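Local coordinates for bacterioferritin comigratory protein (Xylella fastidiosa, PDB 3IXR), which probably reduces hydrogen peroxide and organic hydroperoxides as a thiol-dependent peroxiredoxin of the PrxQ (bacterioferritin comigratory protein) type, at residues 49-60 against 140-151. The protein carries 1 engineered substitution. Residues are numbered along the deposited sequence; the frame is centred on the assembly and turned at random.
Sequences YTNQWLVLYFYP and IERSTFLIGPTH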
ATOM      1  N   TYR A  49      -8.601   2.634 -10.097  1.00 24.92           N
ATOM      2  CA  TYR A  49      -9.010   1.371  -9.516  1.00 23.65           C
ATOM      3  C   TYR A  49     -10.487   1.289  -9.213  1.00 24.28           C
ATOM      4  O   TYR A  49     -10.966   0.367  -8.464  1.00 23.13           O
ATOM      5  CB  TYR A  49      -8.140   1.047  -8.273  1.00 24.07           C
ATOM      6  CG  TYR A  49      -6.664   0.954  -8.601  1.00 19.57           C
ATOM      7  CD1 TYR A  49      -5.850   2.072  -8.497  1.00 18.19           C
ATOM      8  CD2 TYR A  49      -6.106  -0.245  -8.998  1.00 21.30           C
ATOM      9  CE1 TYR A  49      -4.531   2.006  -8.821  1.00 20.20           C
ATOM     10  CE2 TYR A  49      -4.761  -0.325  -9.328  1.00 21.54           C
ATOM     11  CZ  TYR A  49      -3.994   0.805  -9.219  1.00 24.40           C
ATOM     12  OH  TYR A  49      -2.653   0.741  -9.511  1.00 27.87           O
ATOM     13  N   THR A  50     -11.257   2.209  -9.802  0.50 24.54           N
ATOM     14  CA  THR A  50     -12.694   2.119  -9.692  0.50 23.98           C
ATOM     15  C   THR A  50     -13.197   0.718 -10.062  0.50 24.28           C
ATOM     16  O   THR A  50     -12.685   0.061 -10.976  0.50 23.83           O
ATOM     17  CB  THR A  50     -13.415   3.109 -10.623  0.50 24.59           C
ATOM     18  OG1 THR A  50     -14.815   2.819 -10.565  0.50 20.95           O
ATOM     19  CG2 THR A  50     -12.942   2.943 -12.043  0.50 23.01           C
ATOM     20  N   ASN A  51     -14.214   0.271  -9.351  1.00 23.82           N
ATOM     21  CA  ASN A  51     -14.853  -1.045  -9.667  1.00 24.93           C
ATOM     22  C   ASN A  51     -13.962  -2.254  -9.409  1.00 24.32           C
ATOM     23  O   ASN A  51     -14.315  -3.379  -9.783  1.00 25.94           O
ATOM     24  CB  ASN A  51     -15.412  -1.173 -11.120  1.00 27.64           C
ATOM     25  CG  ASN A  51     -16.350  -0.059 -11.460  1.00 31.46           C
ATOM     26  OD1 ASN A  51     -17.267   0.229 -10.689  1.00 38.14           O
ATOM     27  ND2 ASN A  51     -16.096   0.629 -12.584  1.00 37.37           N
ATOM     28  N   GLN A  52     -12.837  -2.031  -8.728  1.00 22.83           N
ATOM     29  CA  GLN A  52     -12.009  -3.161  -8.315  1.00 20.65           C
ATOM     30  C   GLN A  52     -11.641  -2.906  -6.814  1.00 19.95           C
ATOM     31  O   GLN A  52     -11.800  -1.789  -6.326  1.00 18.77           O
ATOM     32  CB  GLN A  52     -10.738  -3.213  -9.173  1.00 23.30           C
ATOM     33  CG  GLN A  52     -10.960  -3.183 -10.648  1.00 27.10           C
ATOM     34  CD  GLN A  52      -9.680  -2.782 -11.377  1.00 35.81           C
ATOM     35  OE1 GLN A  52      -8.588  -3.089 -10.905  1.00 37.41           O
ATOM     36  NE2 GLN A  52      -9.809  -2.109 -12.542  1.00 39.45           N
ATOM     37  N   TRP A  53     -11.161  -3.948  -6.098  1.00 17.27           N
ATOM     38  CA  TRP A  53     -10.597  -3.776  -4.741  1.00 15.55           C
ATOM     39  C   TRP A  53      -9.127  -3.437  -4.892  1.00 14.74           C
ATOM     40  O   TRP A  53      -8.411  -4.023  -5.751  1.00 16.76           O
ATOM     41  CB  TRP A  53     -10.650  -5.102  -4.028  1.00 16.19           C
ATOM     42  CG  TRP A  53     -12.082  -5.479  -3.693  1.00 17.80           C
ATOM     43  CD1 TRP A  53     -12.943  -6.170  -4.519  1.00 24.95           C
ATOM     44  CD2 TRP A  53     -12.829  -5.183  -2.488  1.00 18.85           C
ATOM     45  NE1 TRP A  53     -14.206  -6.307  -3.896  1.00 27.56           N
ATOM     46  CE2 TRP A  53     -14.130  -5.766  -2.640  1.00 25.25           C
ATOM     47  CE3 TRP A  53     -12.525  -4.518  -1.287  1.00 20.07           C
ATOM     48  CZ2 TRP A  53     -15.124  -5.650  -1.662  1.00 27.67           C
ATOM     49  CZ3 TRP A  53     -13.501  -4.437  -0.304  1.00 24.37           C
ATOM     50  CH2 TRP A  53     -14.793  -5.026  -0.499  1.00 21.37           C
ATOM     51  N   LEU A  54      -8.692  -2.539  -4.035  1.00 12.37           N
ATOM     52  CA  LEU A  54      -7.265  -2.208  -3.989  1.00 14.52           C
ATOM     53  C   LEU A  54      -6.680  -2.408  -2.558  1.00 13.99           C
ATOM     54  O   LEU A  54      -7.245  -1.945  -1.566  1.00 13.15           O
ATOM     55  CB  LEU A  54      -7.105  -0.713  -4.367  1.00 15.21           C
ATOM     56  CG  LEU A  54      -5.646  -0.216  -4.377  1.00 15.84           C
ATOM     57  CD1 LEU A  54      -4.759  -1.066  -5.359  1.00 16.51           C
ATOM     58  CD2 LEU A  54      -5.596   1.290  -4.578  1.00 15.23           C
ATOM     59  N   VAL A  55      -5.580  -3.151  -2.506  1.00 11.96           N
ATOM     60  CA  VAL A  55      -4.788  -3.228  -1.271  1.00 10.79           C
ATOM     61  C   VAL A  55      -3.673  -2.243  -1.401  1.00 10.54           C
ATOM     62  O   VAL A  55      -2.794  -2.429  -2.247  1.00 11.32           O
ATOM     63  CB  VAL A  55      -4.157  -4.613  -1.028  1.00 11.86           C
ATOM     64  CG1 VAL A  55      -3.343  -4.592   0.313  1.00 12.14           C
ATOM     65  CG2 VAL A  55      -5.371  -5.729  -0.882  1.00 15.24           C
ATOM     66  N   LEU A  56      -3.729  -1.208  -0.581  1.00 10.35           N
ATOM     67  CA  LEU A  56      -2.702  -0.163  -0.626  1.00 11.05           C
ATOM     68  C   LEU A  56      -1.867  -0.317   0.680  1.00 10.82           C
ATOM     69  O   LEU A  56      -2.334  -0.085   1.796  1.00 11.61           O
ATOM     70  CB  LEU A  56      -3.399   1.188  -0.667  1.00 13.88           C
ATOM     71  CG  LEU A  56      -2.469   2.375  -0.884  1.00 12.33           C
ATOM     72  CD1 LEU A  56      -1.988   2.337  -2.377  1.00 12.37           C
ATOM     73  CD2 LEU A  56      -3.337   3.627  -0.653  1.00 12.70           C
ATOM     74  N   TYR A  57      -0.656  -0.851   0.494  1.00 10.12           N
ATOM     75  CA  TYR A  57       0.176  -1.167   1.693  1.00  9.53           C
ATOM     76  C   TYR A  57       1.381  -0.210   1.788  1.00 11.10           C
ATOM     77  O   TYR A  57       2.139  -0.069   0.775  1.00 11.17           O
ATOM     78  CB  TYR A  57       0.532  -2.670   1.759  1.00  9.96           C
ATOM     79  CG  TYR A  57       1.803  -3.094   1.002  1.00  9.45           C
ATOM     80  CD1 TYR A  57       1.685  -3.679  -0.271  1.00 10.35           C
ATOM     81  CD2 TYR A  57       3.083  -3.025   1.649  1.00 11.84           C
ATOM     82  CE1 TYR A  57       2.850  -4.111  -0.962  1.00 11.19           C
ATOM     83  CE2 TYR A  57       4.226  -3.416   0.981  1.00 13.80           C
ATOM     84  CZ  TYR A  57       4.080  -4.031  -0.303  1.00 10.54           C
ATOM     85  OH  TYR A  57       5.167  -4.475  -1.114  1.00 10.53           O
ATOM     86  N   PHE A  58       1.473   0.440   2.934  1.00  9.35           N
ATOM     87  CA  PHE A  58       2.618   1.363   3.186  1.00  9.77           C
ATOM     88  C   PHE A  58       3.703   0.683   3.981  1.00 10.49           C
ATOM     89  O   PHE A  58       3.401   0.003   4.995  1.00 10.04           O
ATOM     90  CB  PHE A  58       2.139   2.573   4.012  1.00 10.02           C
ATOM     91  CG  PHE A  58       1.099   3.450   3.287  1.00 10.63           C
ATOM     92  CD1 PHE A  58      -0.265   3.109   3.147  1.00  9.58           C
ATOM     93  CD2 PHE A  58       1.546   4.658   2.728  1.00 12.69           C
ATOM     94  CE1 PHE A  58      -1.198   3.946   2.452  1.00  9.09           C
ATOM     95  CE2 PHE A  58       0.585   5.530   2.050  1.00 15.42           C
ATOM     96  CZ  PHE A  58      -0.763   5.142   1.869  1.00 11.45           C
ATOM     97  N   TYR A  59       4.973   0.872   3.591  1.00 11.11           N
ATOM     98  CA  TYR A  59       6.070   0.290   4.331  1.00 10.79           C
ATOM     99  C   TYR A  59       7.135   1.353   4.478  1.00 12.09           C
ATOM    100  O   TYR A  59       7.184   2.304   3.685  1.00 12.26           O
ATOM    101  CB  TYR A  59       6.619  -0.936   3.565  1.00 10.12           C
ATOM    102  CG  TYR A  59       7.101  -0.659   2.225  1.00 10.22           C
ATOM    103  CD1 TYR A  59       8.459  -0.412   2.032  1.00 13.28           C
ATOM    104  CD2 TYR A  59       6.233  -0.631   1.119  1.00  9.25           C
ATOM    105  CE1 TYR A  59       8.923  -0.113   0.726  1.00 11.67           C
ATOM    106  CE2 TYR A  59       6.662  -0.361  -0.228  1.00 10.46           C
ATOM    107  CZ  TYR A  59       8.003  -0.075  -0.371  1.00 12.02           C
ATOM    108  OH  TYR A  59       8.401   0.183  -1.644  1.00 14.20           O
ATOM    109  N   PRO A  60       7.950   1.272   5.530  1.00 13.09           N
ATOM    110  CA  PRO A  60       8.917   2.371   5.861  1.00 12.21           C
ATOM    111  C   PRO A  60       9.940   2.701   4.789  1.00 14.18           C
ATOM    112  O   PRO A  60      10.123   3.880   4.454  1.00 14.95           O
ATOM    113  CB  PRO A  60       9.504   1.981   7.191  1.00 13.81           C
ATOM    114  CG  PRO A  60       8.436   0.967   7.746  1.00 14.76           C
ATOM    115  CD  PRO A  60       7.736   0.293   6.630  1.00 14.30           C
ATOM    116  N   ILE A 140       7.204   6.489   8.037  1.00 16.74           N
ATOM    117  CA  ILE A 140       5.957   5.716   7.773  1.00 14.70           C
ATOM    118  C   ILE A 140       5.859   4.702   8.892  1.00 15.13           C
ATOM    119  O   ILE A 140       6.812   3.926   9.108  1.00 16.28           O
ATOM    120  CB  ILE A 140       6.106   5.014   6.403  1.00 15.14           C
ATOM    121  CG1 ILE A 140       5.991   6.033   5.241  1.00 15.92           C
ATOM    122  CG2 ILE A 140       5.015   3.963   6.211  1.00 14.08           C
ATOM    123  CD1 ILE A 140       6.346   5.464   3.914  1.00 18.01           C
ATOM    124  N   GLU A 141       4.674   4.662   9.526  1.00 14.07           N
ATOM    125  CA  GLU A 141       4.220   3.534  10.332  1.00 15.19           C
ATOM    126  C   GLU A 141       3.602   2.513   9.410  1.00 14.46           C
ATOM    127  O   GLU A 141       2.706   2.832   8.642  1.00 13.82           O
ATOM    128  CB  GLU A 141       3.189   4.004  11.328  1.00 15.79           C
ATOM    129  CG  GLU A 141       2.690   2.851  12.160  1.00 19.12           C
ATOM    130  CD  GLU A 141       1.717   3.370  13.227  1.00 23.07           C
ATOM    131  OE1 GLU A 141       2.191   3.851  14.287  1.00 22.00           O
ATOM    132  OE2 GLU A 141       0.494   3.404  12.998  1.00 22.16           O
ATOM    133  N   ARG A 142       4.170   1.291   9.410  1.00 13.30           N
ATOM    134  CA  ARG A 142       3.692   0.290   8.508  1.00 12.24           C
ATOM    135  C   ARG A 142       2.157   0.054   8.652  1.00 12.40           C
ATOM    136  O   ARG A 142       1.637  -0.209   9.739  1.00 12.87           O
ATOM    137  CB  ARG A 142       4.393  -1.024   8.775  1.00 11.59           C
ATOM    138  CG  ARG A 142       4.224  -2.058   7.661  1.00 13.62           C
ATOM    139  CD  ARG A 142       4.984  -3.413   7.894  1.00 13.79           C
ATOM    140  NE  ARG A 142       6.362  -3.205   8.338  1.00 15.28           N
ATOM    141  CZ  ARG A 142       7.392  -3.123   7.461  1.00 18.51           C
ATOM    142  NH1 ARG A 142       7.267  -3.305   6.090  1.00 14.53           N
ATOM    143  NH2 ARG A 142       8.605  -2.906   8.013  1.00 19.84           N
ATOM    144  N   SER A 143       1.434   0.247   7.546  1.00 10.94           N
ATOM    145  CA  SER A 143      -0.054   0.338   7.570  1.00 11.42           C
ATOM    146  C   SER A 143      -0.570  -0.166   6.176  1.00 11.12           C
ATOM    147  O   SER A 143       0.099  -0.018   5.147  1.00 11.22           O
ATOM    148  CB  SER A 143      -0.535   1.800   7.722  1.00  9.87           C
ATOM    149  OG  SER A 143       0.035   2.331   8.927  1.00 12.42           O
ATOM    150  N   THR A 144      -1.752  -0.780   6.144  1.00 10.60           N
ATOM    151  CA  THR A 144      -2.379  -1.278   4.912  1.00  8.92           C
ATOM    152  C   THR A 144      -3.864  -0.957   4.919  1.00  9.07           C
ATOM    153  O   THR A 144      -4.532  -1.049   5.966  1.00 10.12           O
ATOM    154  CB  THR A 144      -2.247  -2.854   4.887  1.00  8.56           C
ATOM    155  OG1 THR A 144      -0.833  -3.171   4.951  1.00 10.01           O
ATOM    156  CG2 THR A 144      -2.923  -3.392   3.613  1.00  8.22           C
ATOM    157  N   PHE A 145      -4.377  -0.575   3.744  1.00  9.68           N
ATOM    158  CA  PHE A 145      -5.808  -0.243   3.618  1.00  9.89           C
ATOM    159  C   PHE A 145      -6.415  -1.105   2.542  1.00 11.82           C
ATOM    160  O   PHE A 145      -5.828  -1.290   1.485  1.00 12.04           O
ATOM    161  CB  PHE A 145      -5.844   1.236   3.240  1.00  8.94           C
ATOM    162  CG  PHE A 145      -5.265   2.080   4.294  1.00 11.52           C
ATOM    163  CD1 PHE A 145      -3.877   2.388   4.276  1.00 10.94           C
ATOM    164  CD2 PHE A 145      -6.080   2.625   5.293  1.00 11.30           C
ATOM    165  CE1 PHE A 145      -3.355   3.160   5.357  1.00 11.03           C
ATOM    166  CE2 PHE A 145      -5.579   3.442   6.309  1.00 12.13           C
ATOM    167  CZ  PHE A 145      -4.245   3.700   6.406  1.00 13.18           C
ATOM    168  N   LEU A 146      -7.611  -1.635   2.834  1.00 10.40           N
ATOM    169  CA  LEU A 146      -8.320  -2.351   1.780  1.00 10.99           C
ATOM    170  C   LEU A 146      -9.377  -1.389   1.333  1.00 13.48           C
ATOM    171  O   LEU A 146     -10.185  -0.944   2.121  1.00 13.40           O
ATOM    172  CB  LEU A 146      -8.979  -3.649   2.330  1.00 11.43           C
ATOM    173  CG  LEU A 146      -9.783  -4.403   1.276  1.00 13.62           C
ATOM    174  CD1 LEU A 146      -8.904  -5.025   0.162  1.00 13.89           C
ATOM    175  CD2 LEU A 146     -10.569  -5.540   2.010  1.00 14.75           C
ATOM    176  N   ILE A 147      -9.254  -0.958   0.102  1.00 12.50           N
ATOM    177  CA  ILE A 147     -10.179   0.062  -0.498  1.00 11.96           C
ATOM    178  C   ILE A 147     -11.160  -0.632  -1.468  1.00 14.44           C
ATOM    179  O   ILE A 147     -10.735  -1.370  -2.370  1.00 15.09           O
ATOM    180  CB  ILE A 147      -9.343   1.120  -1.243  1.00 12.29           C
ATOM    181  CG1 ILE A 147      -8.305   1.703  -0.252  1.00 13.30           C
ATOM    182  CG2 ILE A 147     -10.294   2.175  -1.886  1.00 14.92           C
ATOM    183  CD1 ILE A 147      -7.224   2.494  -0.994  1.00 12.70           C
ATOM    184  N   GLY A 148     -12.448  -0.414  -1.267  1.00 14.49           N
ATOM    185  CA  GLY A 148     -13.450  -1.093  -2.116  1.00 15.78           C
ATOM    186  C   GLY A 148     -13.676  -0.404  -3.473  1.00 18.51           C
ATOM    187  O   GLY A 148     -13.059   0.630  -3.810  1.00 18.03           O
ATOM    188  N   PRO A 149     -14.593  -0.958  -4.257  1.00 18.92           N
ATOM    189  CA  PRO A 149     -14.749  -0.609  -5.687  1.00 21.05           C
ATOM    190  C   PRO A 149     -15.349   0.798  -5.826  1.00 21.87           C
ATOM    191  O   PRO A 149     -15.248   1.405  -6.916  1.00 22.17           O
ATOM    192  CB  PRO A 149     -15.642  -1.732  -6.231  1.00 21.32           C
ATOM    193  CG  PRO A 149     -16.324  -2.370  -5.041  1.00 22.76           C
ATOM    194  CD  PRO A 149     -15.335  -2.165  -3.866  1.00 19.75           C
ATOM    195  N   THR A 150     -15.975   1.313  -4.773  1.00 20.57           N
ATOM    196  CA  THR A 150     -16.494   2.722  -4.774  1.00 20.15           C
ATOM    197  C   THR A 150     -15.637   3.657  -3.883  1.00 18.68           C
ATOM    198  O   THR A 150     -16.074   4.724  -3.437  1.00 20.82           O
ATOM    199  CB  THR A 150     -17.981   2.767  -4.391  1.00 20.77           C
ATOM    200  OG1 THR A 150     -18.105   2.399  -3.000  1.00 22.35           O
ATOM    201  CG2 THR A 150     -18.753   1.818  -5.336  1.00 25.30           C
ATOM    202  N   HIS A 151     -14.381   3.237  -3.611  1.00 17.39           N
ATOM    203  CA  HIS A 151     -13.401   4.135  -3.027  1.00 16.39           C
ATOM    204  C   HIS A 151     -13.576   4.379  -1.562  1.00 13.83           C
ATOM    205  O   HIS A 151     -13.146   5.392  -0.972  1.00 16.08           O
ATOM    206  CB  HIS A 151     -13.306   5.482  -3.809  1.00 16.26           C
ATOM    207  CG  HIS A 151     -13.044   5.287  -5.257  1.00 20.90           C
ATOM    208  ND1 HIS A 151     -13.910   5.717  -6.244  1.00 25.72           N
ATOM    209  CD2 HIS A 151     -12.040   4.634  -5.886  1.00 20.75           C
ATOM    210  CE1 HIS A 151     -13.427   5.363  -7.426  1.00 23.05           C
ATOM    211  NE2 HIS A 151     -12.304   4.698  -7.240  1.00 28.00           N
TER
HETATM  212  O   HOH W   1     -16.752   3.890  -8.188  1.00 63.20           O
HETATM  213  O   HOH W   2     -10.686   0.838  -5.524  1.00 21.23           O
HETATM  214  O   HOH W   3       1.899  -2.453   5.299  1.00 10.70           O
HETATM  215  O   HOH W   4       9.697   5.815   6.420  1.00 17.46           O
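Trp53 spreads one face of its indole over Gly148 and Pro149, and Pro149 CD sits 4.1 Å from the centroid of the six-membered ring, almost on its normal, in a CH-pi contact; Gly148 CA makes a second one nearer the rim. With CG of Trp53 anti to the carbonyl carbon (chi1 -70°) the indole leans toward residues 146-149, and its CE3 comes 3.8 Å from Leu146 CG. Further along this face CG2 of Val55 meets CD1 of Leu146, while CG1 of Val55 presses on Thr144 CG2 at 3.5 Å. Helices 165-177 and 65-82 pack on this side, the first with Leu173 against both Trp53 and Leu146.

Beneath these side chains strands 53-58 and 143-147 run antiparallel in the central sheet of the thioredoxin fold shared by peroxiredoxins. Leu54 and Ile147, Leu56 and Phe145, and Phe58 and Ser143 form antiparallel hydrogen-bonded pairs; beyond the strand ends, one further bond runs from Asn51 N to Pro149 O at 2.9 Å.

On the opposite face Ile147 CD1 lies 4.1 Å from both CD2 of Leu54 and CB of Leu56. The Phe58 and Phe145 rings meet rim to rim, planes at 87°, with CE1 of Phe58 3.6 Å from CD1 of Phe145; Phe124 touches both rings. Ser143 O, which accepts the Phe58 amide, also lies at the edge of the Phe58 ring.

Beyond the strands Arg142 bends at chi3 (-46°), laying one face of its guanidinium against Pro60, whose CD is 3.5 Å from CZ of Arg142. NH1 of Arg142 forms a salt bridge with Glu70 and a hydrogen bond with Ser67, which probably helps to hold the group against the proline.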